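Local atomic coordinates of amidase (Bacillus anthracis, PDB entry 5EWQ), a protein that probably hydrolyses amide bonds, as an enzyme of the amidase signature family. Residues Q324-R328 / I451-E455; Y349-N353 / E435-Y439; L352-D358 / E455-V461; Q361-E366 / F421-V425. Residue numbers count along the deposited sequence, not the author numbering.

Contact 1 (Q324-R328 / I451-E455); sequences QDENR and INNEE
Two loops of the amidase fold meet here at the protein surface. Strands 314-317 and 447-451 are parallel neighbours in the central mixed sheet, and both loops leave their C-terminal ends. No hydrogen bond joins segments 324-328 and 451-455, and 186 Å² is buried. Gln324 is extended (phi/psi -75/153). Its chi1 t, chi2 p side chain brings OE1 to 3.3 Å from Ile451 CD1. From Asp325 the chain makes a tight turn, marked by a weak hydrogen bond from Arg328 N to Asp325 O (3.3 Å). The CA-to-CB bond of Arg328 (chi1 m) points toward the other loop, with its CA 9.5 Å from that of Ile451. Arg328 NH1 makes a long salt bridge to Glu454 OE2 at 3.5 Å and lies 4.0 Å from Ile451 CG2. Asn452 has positive phi (55/-129), and its OD1 accepts a hydrogen bond from Gly481 N. Asn452 ND2 lies over one face of the Arg328 guanidinium, 4.0 Å from Arg328 NE.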
loop_
_atom_site.group_PDB
_atom_site.type_symbol
_atom_site.label_atom_id
_atom_site.label_comp_id
_atom_site.label_asym_id
_atom_site.label_seq_id
_atom_site.Cartn_x
_atom_site.Cartn_y
_atom_site.Cartn_z
ATOM N N GLN A 324 26.313 7.539 -6.313
ATOM C CA GLN A 324 25.233 8.150 -5.549
ATOM C C GLN A 324 25.614 9.558 -5.104
ATOM O O GLN A 324 26.794 9.866 -4.938
ATOM C CB GLN A 324 24.882 7.291 -4.333
ATOM C CG GLN A 324 23.430 7.385 -3.907
ATOM C CD GLN A 324 22.496 6.736 -4.907
ATOM O OE1 GLN A 324 22.446 5.511 -5.021
ATOM N NE2 GLN A 324 21.754 7.554 -5.644
ATOM N N ASP A 325 24.611 10.408 -4.912
ATOM C CA ASP A 325 24.843 11.765 -4.434
ATOM C C ASP A 325 25.339 11.744 -2.993
ATOM O O ASP A 325 25.210 10.736 -2.299
ATOM C CB ASP A 325 23.568 12.602 -4.545
ATOM N N GLU A 326 25.903 12.862 -2.544
ATOM C CA GLU A 326 26.436 12.963 -1.189
ATOM C C GLU A 326 25.332 12.846 -0.141
ATOM O O GLU A 326 25.596 12.547 1.024
ATOM C CB GLU A 326 27.190 14.282 -1.009
ATOM N N ASN A 327 24.094 13.082 -0.565
ATOM C CA ASN A 327 22.949 13.022 0.333
ATOM C C ASN A 327 22.578 11.586 0.700
ATOM O O ASN A 327 22.294 11.290 1.861
ATOM C CB ASN A 327 21.748 13.727 -0.301
ATOM C CG ASN A 327 20.935 14.516 0.707
ATOM O OD1 ASN A 327 21.459 14.972 1.723
ATOM N ND2 ASN A 327 19.647 14.681 0.430
ATOM N N ARG A 328 22.584 10.697 -0.289
ATOM C CA ARG A 328 22.212 9.303 -0.065
ATOM C C ARG A 328 23.424 8.377 0.020
ATOM O O ARG A 328 23.270 7.160 0.127
ATOM C CB ARG A 328 21.281 8.808 -1.175
ATOM C CG ARG A 328 19.954 9.543 -1.276
ATOM C CD ARG A 328 18.850 8.595 -1.727
ATOM N NE ARG A 328 18.001 9.174 -2.764
ATOM C CZ ARG A 328 18.121 8.907 -4.061
ATOM N NH1 ARG A 328 19.055 8.065 -4.482
ATOM N NH2 ARG A 328 17.305 9.477 -4.937
ATOM N N ILE A 451 17.213 1.133 -4.446
ATOM C CA ILE A 451 16.940 2.301 -3.619
ATOM C C ILE A 451 15.652 2.975 -4.083
ATOM O O ILE A 451 15.541 3.378 -5.240
ATOM C CB ILE A 451 18.096 3.317 -3.662
ATOM C CG1 ILE A 451 19.367 2.703 -3.071
ATOM C CG2 ILE A 451 17.722 4.583 -2.908
ATOM C CD1 ILE A 451 20.534 3.663 -3.005
ATOM N N ASN A 452 14.689 3.087 -3.171
ATOM C CA ASN A 452 13.374 3.649 -3.475
ATOM C C ASN A 452 12.694 2.936 -4.642
ATOM O O ASN A 452 12.601 1.710 -4.658
ATOM C CB ASN A 452 13.484 5.148 -3.765
ATOM C CG ASN A 452 13.994 5.936 -2.574
ATOM O OD1 ASN A 452 13.838 5.518 -1.427
ATOM N ND2 ASN A 452 14.605 7.084 -2.841
ATOM N N ASN A 453 12.225 3.704 -5.621
ATOM C CA ASN A 453 11.488 3.131 -6.743
ATOM C C ASN A 453 12.181 3.329 -8.089
ATOM O O ASN A 453 11.530 3.596 -9.100
ATOM C CB ASN A 453 10.078 3.725 -6.801
ATOM C CG ASN A 453 10.084 5.219 -7.057
ATOM O OD1 ASN A 453 11.012 5.926 -6.660
ATOM N ND2 ASN A 453 9.049 5.708 -7.729
ATOM N N GLU A 454 13.501 3.177 -8.103
ATOM C CA GLU A 454 14.284 3.420 -9.311
ATOM C C GLU A 454 14.118 2.318 -10.358
ATOM O O GLU A 454 14.202 2.580 -11.558
ATOM C CB GLU A 454 15.763 3.582 -8.955
ATOM C CG GLU A 454 16.055 4.799 -8.092
ATOM C CD GLU A 454 17.506 4.876 -7.661
ATOM O OE1 GLU A 454 18.290 3.981 -8.038
ATOM O OE2 GLU A 454 17.861 5.834 -6.941
ATOM N N GLU A 455 13.881 1.089 -9.906
ATOM C CA GLU A 455 13.741 -0.041 -10.821
ATOM C C GLU A 455 12.493 -0.868 -10.521
ATOM O O GLU A 455 12.589 -1.993 -10.031
ATOM C CB GLU A 455 14.981 -0.938 -10.757
ATOM C CG GLU A 455 16.292 -0.227 -11.054
ATOM C CD GLU A 455 16.370 0.295 -12.475
ATOM O OE1 GLU A 455 15.765 -0.326 -13.374
ATOM O OE2 GLU A 455 17.035 1.330 -12.693
#

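Contact 2 (Y349-N353 / E435-Y439); sequences YIQLN and ELNKY
The loop after edge strand 345-347 packs here on the C-terminal part of helix 418-437. Segment 349-353 is extended throughout, with phi from -137° to -66° and psi from 97° to 146°, but it belongs to no strand. Segment 435-439 begins as the last part of the helix. Tyr439 N bonds Leu436 O at 3.1 Å. The CA atoms of Leu352 and Glu435 are 7.3 Å apart, and those of Ile350 and Tyr439 are 8.6 Å apart. The CA-to-CB bond of Tyr439 (chi1 m, chi2 -77°) points toward the loop. Ile350 (chi1 m, chi2 t) sets its CG2 over one face of that ring, a CH-pi contact of 3.5 Å to the centroid and 13° off the normal. Leu352 has an off-well chi1 of -96° with chi2 p. Although its CA-to-CB bond runs sideways, its methyls turn in to the helix side: CD1 is 3.7 Å from Tyr439 CE2, and CD2 is 4.4 Å from Leu436 CD1. Glu435 (chi1 t, chi2 p) reaches across to the loop, where OE1 takes a weak hydrogen bond from Asn353 N at 3.4 Å. In the fold, Ile350 has backbone hydrogen bonding to Leu317 and Tyr439 to Leu445. Leu458 of helix 457-462 touches Leu352, Glu435 and Leu436, so this short helix lies against the joint between loop and long helix.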
loop_
_atom_site.group_PDB
_atom_site.type_symbol
_atom_site.label_atom_id
_atom_site.label_comp_id
_atom_site.label_asym_id
_atom_site.label_seq_id
_atom_site.Cartn_x
_atom_site.Cartn_y
_atom_site.Cartn_z
ATOM N N TYR A 349 27.431 -4.111 -9.256
ATOM C CA TYR A 349 26.436 -3.085 -9.547
ATOM C C TYR A 349 25.684 -3.477 -10.812
ATOM O O TYR A 349 26.153 -3.242 -11.929
ATOM C CB TYR A 349 27.098 -1.712 -9.697
ATOM C CG TYR A 349 26.304 -0.671 -10.466
ATOM C CD1 TYR A 349 24.973 -0.401 -10.161
ATOM C CD2 TYR A 349 26.905 0.060 -11.482
ATOM C CE1 TYR A 349 24.265 0.557 -10.864
ATOM C CE2 TYR A 349 26.207 1.014 -12.186
ATOM C CZ TYR A 349 24.890 1.257 -11.876
ATOM O OH TYR A 349 24.201 2.212 -12.581
ATOM N N ILE A 350 24.521 -4.092 -10.626
ATOM C CA ILE A 350 23.708 -4.569 -11.736
ATOM C C ILE A 350 22.808 -3.461 -12.264
ATOM O O ILE A 350 21.953 -2.955 -11.539
ATOM C CB ILE A 350 22.832 -5.770 -11.317
ATOM C CG1 ILE A 350 23.703 -6.908 -10.785
ATOM C CG2 ILE A 350 21.957 -6.233 -12.481
ATOM C CD1 ILE A 350 22.915 -8.116 -10.370
ATOM N N GLN A 351 23.004 -3.083 -13.524
ATOM C CA GLN A 351 22.170 -2.067 -14.155
ATOM C C GLN A 351 21.164 -2.709 -15.107
ATOM O O GLN A 351 21.518 -3.140 -16.206
ATOM C CB GLN A 351 23.031 -1.043 -14.898
ATOM C CG GLN A 351 22.229 0.059 -15.576
ATOM C CD GLN A 351 23.061 1.287 -15.884
ATOM O OE1 GLN A 351 24.195 1.414 -15.423
ATOM N NE2 GLN A 351 22.499 2.200 -16.666
ATOM N N LEU A 352 19.911 -2.774 -14.669
ATOM C CA LEU A 352 18.841 -3.361 -15.466
ATOM C C LEU A 352 18.572 -2.529 -16.714
ATOM O O LEU A 352 18.698 -1.304 -16.694
ATOM C CB LEU A 352 17.564 -3.492 -14.632
ATOM C CG LEU A 352 17.284 -4.837 -13.956
ATOM C CD1 LEU A 352 18.542 -5.424 -13.347
ATOM C CD2 LEU A 352 16.206 -4.678 -12.893
ATOM N N ASN A 353 18.202 -3.202 -17.799
ATOM C CA ASN A 353 17.917 -2.524 -19.058
ATOM C C ASN A 353 16.422 -2.444 -19.340
ATOM O O ASN A 353 15.758 -3.465 -19.517
ATOM C CB ASN A 353 18.629 -3.230 -20.214
ATOM C CG ASN A 353 18.355 -2.574 -21.553
ATOM O OD1 ASN A 353 17.423 -2.953 -22.263
ATOM N ND2 ASN A 353 19.169 -1.586 -21.906
ATOM N N GLU A 435 14.750 -10.380 -18.552
ATOM C CA GLU A 435 15.735 -9.480 -17.965
ATOM C C GLU A 435 15.961 -9.798 -16.490
ATOM O O GLU A 435 17.089 -9.757 -16.000
ATOM C CB GLU A 435 15.295 -8.024 -18.127
ATOM C CG GLU A 435 16.260 -7.008 -17.535
ATOM C CD GLU A 435 17.607 -7.004 -18.232
ATOM O OE1 GLU A 435 17.773 -6.234 -19.201
ATOM O OE2 GLU A 435 18.502 -7.767 -17.808
ATOM N N LEU A 436 14.877 -10.117 -15.788
ATOM C CA LEU A 436 14.951 -10.450 -14.370
ATOM C C LEU A 436 15.593 -11.816 -14.154
ATOM O O LEU A 436 16.506 -11.958 -13.342
ATOM C CB LEU A 436 13.556 -10.416 -13.740
ATOM C CG LEU A 436 13.149 -9.120 -13.033
ATOM C CD1 LEU A 436 13.383 -7.910 -13.922
ATOM C CD2 LEU A 436 11.695 -9.188 -12.595
ATOM N N ASN A 437 15.118 -12.815 -14.891
ATOM C CA ASN A 437 15.644 -14.173 -14.778
ATOM C C ASN A 437 17.110 -14.268 -15.182
ATOM O O ASN A 437 17.804 -15.213 -14.803
ATOM C CB ASN A 437 14.813 -15.137 -15.626
ATOM C CG ASN A 437 13.412 -15.326 -15.087
ATOM O OD1 ASN A 437 13.188 -15.281 -13.877
ATOM N ND2 ASN A 437 12.456 -15.537 -15.985
ATOM N N LYS A 438 17.573 -13.288 -15.953
ATOM C CA LYS A 438 18.969 -13.221 -16.370
ATOM C C LYS A 438 19.894 -13.146 -15.159
ATOM O O LYS A 438 21.010 -13.665 -15.184
ATOM C CB LYS A 438 19.194 -12.012 -17.284
ATOM C CG LYS A 438 20.632 -11.830 -17.743
ATOM C CD LYS A 438 20.798 -10.549 -18.544
ATOM C CE LYS A 438 22.249 -10.332 -18.942
ATOM N NZ LYS A 438 22.432 -9.062 -19.698
ATOM N N TYR A 439 19.418 -12.505 -14.098
ATOM C CA TYR A 439 20.197 -12.371 -12.875
ATOM C C TYR A 439 19.666 -13.279 -11.770
ATOM O O TYR A 439 20.440 -13.896 -11.041
ATOM C CB TYR A 439 20.202 -10.915 -12.404
ATOM C CG TYR A 439 20.685 -9.940 -13.454
ATOM C CD1 TYR A 439 22.038 -9.810 -13.740
ATOM C CD2 TYR A 439 19.788 -9.148 -14.160
ATOM C CE1 TYR A 439 22.484 -8.922 -14.701
ATOM C CE2 TYR A 439 20.225 -8.256 -15.121
ATOM C CZ TYR A 439 21.573 -8.147 -15.388
ATOM O OH TYR A 439 22.012 -7.260 -16.343
#

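Contact 3 (L352-D358 / E455-V461); sequences LNNGGVD and EVLLSAV
The loop that leads from strand 345-347 to helix 360-377 lies along the start of helix 457-462 in this amidase fold. Segment 455-461 is helical from Leu457. Ala460 N bonds Val456 O at 3.0 Å, and Val461 N bonds Leu457 O weakly at 3.4 Å. Segment 352-358 is irregular. Its Gly356 has positive phi (74/3), and an ideal CB on Gly355 would fall 2.8 Å from Asn353 OD1. The CA atoms of Asn354 and Leu458 are 7.1 Å apart, and those of Leu352 and Glu455 are 7.7 Å apart. Apolar contacts dominate. Leu458 (chi1 m, chi2 t) reaches Leu352 CD2 through its CD1 at 3.7 Å and Val357 CG2 through its CD2 at 3.6 Å. Val357 (chi1 t) also places CG1 3.9 Å from Leu457 CG and 3.9 Å from Val461 CG2. Polar groups meet mainly carbon: Asn354 OD1 is 3.3 Å from Leu458 CG, and Glu455 OE1 is 3.9 Å from Leu352 CB. Other polar ties of the loop run to helix 418-437, where Asn431 ND2 bonds Gly355 O and Ser428 OG bonds Asp358 N. No hydrogen bond crosses between the two segments. The 444 Å² interface is therefore held by side-chain shape and exclusion of water, and Leu458 and Val357 are the residues most covered.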
loop_
_atom_site.group_PDB
_atom_site.type_symbol
_atom_site.label_atom_id
_atom_site.label_comp_id
_atom_site.label_asym_id
_atom_site.label_seq_id
_atom_site.Cartn_x
_atom_site.Cartn_y
_atom_site.Cartn_z
ATOM N N LEU A 352 19.911 -2.774 -14.669
ATOM C CA LEU A 352 18.841 -3.361 -15.466
ATOM C C LEU A 352 18.572 -2.529 -16.714
ATOM O O LEU A 352 18.698 -1.304 -16.694
ATOM C CB LEU A 352 17.564 -3.492 -14.632
ATOM C CG LEU A 352 17.284 -4.837 -13.956
ATOM C CD1 LEU A 352 18.542 -5.424 -13.347
ATOM C CD2 LEU A 352 16.206 -4.678 -12.893
ATOM N N ASN A 353 18.202 -3.202 -17.799
ATOM C CA ASN A 353 17.917 -2.524 -19.058
ATOM C C ASN A 353 16.422 -2.444 -19.340
ATOM O O ASN A 353 15.758 -3.465 -19.517
ATOM C CB ASN A 353 18.629 -3.230 -20.214
ATOM C CG ASN A 353 18.355 -2.574 -21.553
ATOM O OD1 ASN A 353 17.423 -2.953 -22.263
ATOM N ND2 ASN A 353 19.169 -1.586 -21.906
ATOM N N ASN A 354 15.898 -1.223 -19.381
ATOM C CA ASN A 354 14.485 -1.003 -19.652
ATOM C C ASN A 354 14.220 -0.811 -21.141
ATOM O O ASN A 354 13.966 0.303 -21.597
ATOM C CB ASN A 354 13.973 0.209 -18.871
ATOM C CG ASN A 354 14.182 0.071 -17.375
ATOM O OD1 ASN A 354 14.172 -1.034 -16.835
ATOM N ND2 ASN A 354 14.373 1.197 -16.698
ATOM N N GLY A 355 14.286 -1.903 -21.895
ATOM C CA GLY A 355 14.070 -1.851 -23.328
ATOM C C GLY A 355 12.874 -2.670 -23.771
ATOM O O GLY A 355 12.743 -3.840 -23.414
ATOM N N GLY A 356 11.993 -2.049 -24.549
ATOM C CA GLY A 356 10.825 -2.729 -25.078
ATOM C C GLY A 356 9.749 -2.983 -24.038
ATOM O O GLY A 356 8.728 -3.605 -24.332
ATOM N N VAL A 357 9.978 -2.502 -22.821
ATOM C CA VAL A 357 9.016 -2.667 -21.739
ATOM C C VAL A 357 8.171 -1.407 -21.579
ATOM O O VAL A 357 8.589 -0.442 -20.939
ATOM C CB VAL A 357 9.716 -2.993 -20.406
ATOM C CG1 VAL A 357 8.690 -3.253 -19.316
ATOM C CG2 VAL A 357 10.635 -4.194 -20.575
ATOM N N ASP A 358 6.982 -1.425 -22.171
ATOM C CA ASP A 358 6.099 -0.264 -22.157
ATOM C C ASP A 358 5.245 -0.224 -20.893
ATOM O O ASP A 358 4.932 -1.263 -20.311
ATOM C CB ASP A 358 5.205 -0.266 -23.400
ATOM C CG ASP A 358 4.241 0.904 -23.429
ATOM O OD1 ASP A 358 4.605 1.961 -23.986
ATOM O OD2 ASP A 358 3.120 0.765 -22.896
ATOM N N GLU A 455 13.881 1.089 -9.906
ATOM C CA GLU A 455 13.741 -0.041 -10.821
ATOM C C GLU A 455 12.493 -0.868 -10.521
ATOM O O GLU A 455 12.589 -1.993 -10.031
ATOM C CB GLU A 455 14.981 -0.938 -10.757
ATOM C CG GLU A 455 16.292 -0.227 -11.054
ATOM C CD GLU A 455 16.370 0.295 -12.475
ATOM O OE1 GLU A 455 15.765 -0.326 -13.374
ATOM O OE2 GLU A 455 17.035 1.330 -12.693
ATOM N N VAL A 456 11.324 -0.316 -10.829
ATOM C CA VAL A 456 10.063 -0.998 -10.557
ATOM C C VAL A 456 9.375 -1.437 -11.846
ATOM O O VAL A 456 8.580 -2.379 -11.848
ATOM C CB VAL A 456 9.103 -0.099 -9.752
ATOM C CG1 VAL A 456 7.920 -0.902 -9.235
ATOM C CG2 VAL A 456 9.838 0.544 -8.597
ATOM N N LEU A 457 9.697 -0.755 -12.941
ATOM C CA LEU A 457 9.066 -0.999 -14.238
ATOM C C LEU A 457 9.104 -2.464 -14.665
ATOM O O LEU A 457 8.102 -3.010 -15.124
ATOM C CB LEU A 457 9.732 -0.138 -15.315
ATOM C CG LEU A 457 9.266 -0.365 -16.754
ATOM C CD1 LEU A 457 7.772 -0.120 -16.882
ATOM C CD2 LEU A 457 10.043 0.519 -17.719
ATOM N N LEU A 458 10.260 -3.099 -14.503
ATOM C CA LEU A 458 10.446 -4.470 -14.965
ATOM C C LEU A 458 9.736 -5.487 -14.075
ATOM O O LEU A 458 9.041 -6.375 -14.569
ATOM C CB LEU A 458 11.937 -4.802 -15.044
ATOM C CG LEU A 458 12.780 -3.865 -15.911
ATOM C CD1 LEU A 458 14.220 -4.342 -15.976
ATOM C CD2 LEU A 458 12.190 -3.748 -17.305
ATOM N N SER A 459 9.912 -5.354 -12.765
ATOM C CA SER A 459 9.350 -6.311 -11.816
ATOM C C SER A 459 7.825 -6.249 -11.762
ATOM O O SER A 459 7.168 -7.240 -11.438
ATOM C CB SER A 459 9.932 -6.076 -10.419
ATOM O OG SER A 459 9.697 -4.749 -9.981
ATOM N N ALA A 460 7.266 -5.085 -12.079
ATOM C CA ALA A 460 5.818 -4.906 -12.062
ATOM C C ALA A 460 5.168 -5.575 -13.270
ATOM O O ALA A 460 4.143 -6.245 -13.142
ATOM C CB ALA A 460 5.468 -3.426 -12.025
ATOM N N VAL A 461 5.771 -5.391 -14.439
ATOM C CA VAL A 461 5.256 -5.974 -15.673
ATOM C C VAL A 461 5.433 -7.490 -15.681
ATOM O O VAL A 461 4.533 -8.231 -16.076
ATOM C CB VAL A 461 5.950 -5.369 -16.912
ATOM C CG1 VAL A 461 5.527 -6.097 -18.178
ATOM C CG2 VAL A 461 5.639 -3.884 -17.018
#

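Contact 4 (Q361-E366 / F421-V425); sequences QTLEYE and FEKVV
Both segments are helical: 361-366 on helix 360-377 and 421-425 on helix 418-437. Their local axes approach to 9.9 Å and run roughly antiparallel, at 148° (signed crossing angle -148°). The closest CA pair is Thr362 and Phe421, 6.5 Å apart. The CA-to-CB bond of Phe421 (chi1 t, chi2 75°) points toward the first helix, and Phe421 has the most area covered in the contact (114 Å²). Tyr365 (chi1 t) meets it obliquely, with ring centroids 4.8 Å apart and planes at 32°. Phe421 CB makes a CH-pi contact over the Tyr365 ring, 4.0 Å from its centroid. Thr362 O lies at the Phe421 ring edge, 3.5 Å from CE1. Glu366 CD is 3.5 Å from Phe421 CZ, while Glu366 OE1 is hydrogen-bonded to Thr259 OG1. Thr362 CG2 touches Val425 CG2 at 4.0 Å. The two helices belong to the mainly helical region between strands 345-347 and 447-451. Asp358 OD2, just before helix 360-377, accepts a hydrogen bond from Thr362 N, and Asp358 touches Val424 of helix 418-437.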
loop_
_atom_site.group_PDB
_atom_site.type_symbol
_atom_site.label_atom_id
_atom_site.label_comp_id
_atom_site.label_asym_id
_atom_site.label_seq_id
_atom_site.Cartn_x
_atom_site.Cartn_y
_atom_site.Cartn_z
ATOM N N GLN A 361 1.443 3.298 -22.578
ATOM C CA GLN A 361 0.462 2.872 -23.574
ATOM C C GLN A 361 -0.428 1.759 -23.033
ATOM O O GLN A 361 -1.599 1.653 -23.398
ATOM C CB GLN A 361 1.160 2.410 -24.856
ATOM C CG GLN A 361 1.860 3.521 -25.619
ATOM C CD GLN A 361 2.479 3.034 -26.917
ATOM O OE1 GLN A 361 2.502 1.834 -27.194
ATOM N NE2 GLN A 361 2.982 3.966 -27.719
ATOM N N THR A 362 0.139 0.932 -22.160
ATOM C CA THR A 362 -0.614 -0.127 -21.499
ATOM C C THR A 362 -1.703 0.479 -20.618
ATOM O O THR A 362 -2.788 -0.083 -20.473
ATOM C CB THR A 362 0.308 -1.024 -20.648
ATOM O OG1 THR A 362 1.382 -1.518 -21.459
ATOM C CG2 THR A 362 -0.465 -2.199 -20.066
ATOM N N LEU A 363 -1.402 1.638 -20.040
ATOM C CA LEU A 363 -2.337 2.340 -19.169
ATOM C C LEU A 363 -3.369 3.141 -19.959
ATOM O O LEU A 363 -4.550 3.151 -19.617
ATOM C CB LEU A 363 -1.579 3.272 -18.221
ATOM C CG LEU A 363 -0.726 2.617 -17.133
ATOM C CD1 LEU A 363 0.347 3.575 -16.649
ATOM C CD2 LEU A 363 -1.602 2.185 -15.977
ATOM N N GLU A 364 -2.911 3.810 -21.015
ATOM C CA GLU A 364 -3.762 4.699 -21.801
ATOM C C GLU A 364 -4.961 3.980 -22.411
ATOM O O GLU A 364 -6.069 4.516 -22.438
ATOM C CB GLU A 364 -2.944 5.374 -22.905
ATOM C CG GLU A 364 -3.760 6.263 -23.831
ATOM C CD GLU A 364 -2.899 7.006 -24.835
ATOM O OE1 GLU A 364 -3.346 7.183 -25.988
ATOM O OE2 GLU A 364 -1.778 7.420 -24.468
ATOM N N TYR A 365 -4.741 2.762 -22.893
ATOM C CA TYR A 365 -5.812 1.990 -23.508
ATOM C C TYR A 365 -6.694 1.303 -22.471
ATOM O O TYR A 365 -7.921 1.334 -22.567
ATOM C CB TYR A 365 -5.236 0.943 -24.466
ATOM C CG TYR A 365 -6.260 -0.054 -24.962
ATOM C CD1 TYR A 365 -7.081 0.244 -26.043
ATOM C CD2 TYR A 365 -6.409 -1.293 -24.349
ATOM C CE1 TYR A 365 -8.020 -0.663 -26.497
ATOM C CE2 TYR A 365 -7.345 -2.204 -24.796
ATOM C CZ TYR A 365 -8.147 -1.884 -25.870
ATOM O OH TYR A 365 -9.080 -2.792 -26.316
ATOM N N GLU A 366 -6.061 0.684 -21.481
ATOM C CA GLU A 366 -6.761 -0.213 -20.568
ATOM C C GLU A 366 -7.570 0.513 -19.495
ATOM O O GLU A 366 -8.546 -0.034 -18.981
ATOM C CB GLU A 366 -5.760 -1.162 -19.906
ATOM C CG GLU A 366 -6.345 -2.509 -19.522
ATOM C CD GLU A 366 -5.305 -3.454 -18.955
ATOM O OE1 GLU A 366 -4.158 -3.014 -18.732
ATOM O OE2 GLU A 366 -5.634 -4.640 -18.737
ATOM N N PHE A 421 -2.603 -3.157 -28.319
ATOM C CA PHE A 421 -2.456 -3.264 -26.871
ATOM C C PHE A 421 -1.926 -4.628 -26.443
ATOM O O PHE A 421 -0.905 -4.717 -25.760
ATOM C CB PHE A 421 -3.793 -2.990 -26.178
ATOM C CG PHE A 421 -3.805 -3.354 -24.722
ATOM C CD1 PHE A 421 -3.168 -2.553 -23.788
ATOM C CD2 PHE A 421 -4.460 -4.494 -24.283
ATOM C CE1 PHE A 421 -3.178 -2.886 -22.447
ATOM C CE2 PHE A 421 -4.475 -4.831 -22.944
ATOM C CZ PHE A 421 -3.833 -4.026 -22.024
ATOM N N GLU A 422 -2.623 -5.686 -26.846
ATOM C CA GLU A 422 -2.267 -7.042 -26.437
ATOM C C GLU A 422 -0.904 -7.469 -26.977
ATOM O O GLU A 422 -0.267 -8.368 -26.427
ATOM C CB GLU A 422 -3.340 -8.034 -26.889
ATOM C CG GLU A 422 -4.676 -7.863 -26.182
ATOM C CD GLU A 422 -5.684 -8.929 -26.571
ATOM O OE1 GLU A 422 -5.428 -9.666 -27.546
ATOM O OE2 GLU A 422 -6.730 -9.031 -25.897
ATOM N N LYS A 423 -0.461 -6.822 -28.050
ATOM C CA LYS A 423 0.847 -7.106 -28.627
ATOM C C LYS A 423 1.955 -6.456 -27.804
ATOM O O LYS A 423 3.018 -7.043 -27.600
ATOM C CB LYS A 423 0.913 -6.621 -30.077
ATOM N N VAL A 424 1.697 -5.239 -27.335
ATOM C CA VAL A 424 2.654 -4.509 -26.512
ATOM C C VAL A 424 2.829 -5.186 -25.154
ATOM O O VAL A 424 3.950 -5.340 -24.667
ATOM C CB VAL A 424 2.218 -3.041 -26.314
ATOM C CG1 VAL A 424 2.921 -2.420 -25.121
ATOM C CG2 VAL A 424 2.488 -2.234 -27.575
ATOM N N VAL A 425 1.715 -5.596 -24.555
ATOM C CA VAL A 425 1.738 -6.304 -23.279
ATOM C C VAL A 425 2.526 -7.607 -23.392
ATOM O O VAL A 425 3.289 -7.963 -22.493
ATOM C CB VAL A 425 0.310 -6.609 -22.782
ATOM C CG1 VAL A 425 0.349 -7.430 -21.503
ATOM C CG2 VAL A 425 -0.463 -5.316 -22.567
#

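How the contacts relate
Contacts 1, 2 and 3 gather round the end of the central sheet formed by strands 447-451, 314-317 and 345-347. Along the chain contact 2 is nested inside contact 1, contacts 1 and 3 cross, and contact 4 is nested inside all three. Contacts 2 and 3 share Leu352 and Asn353, with centres about 10 Å apart. Contacts 1 and 3 share Glu455. Contacts 2 and 4 both use helix 418-437, about 24 Å apart between centres; contacts 3 and 4 are about 15 Å apart. Contacts 2 and 3 pack the loop after strand 345-347 against helices 418-437 and 457-462. Contact 4 pairs two helices, and contact 1 joins two loops that follow sheet strands.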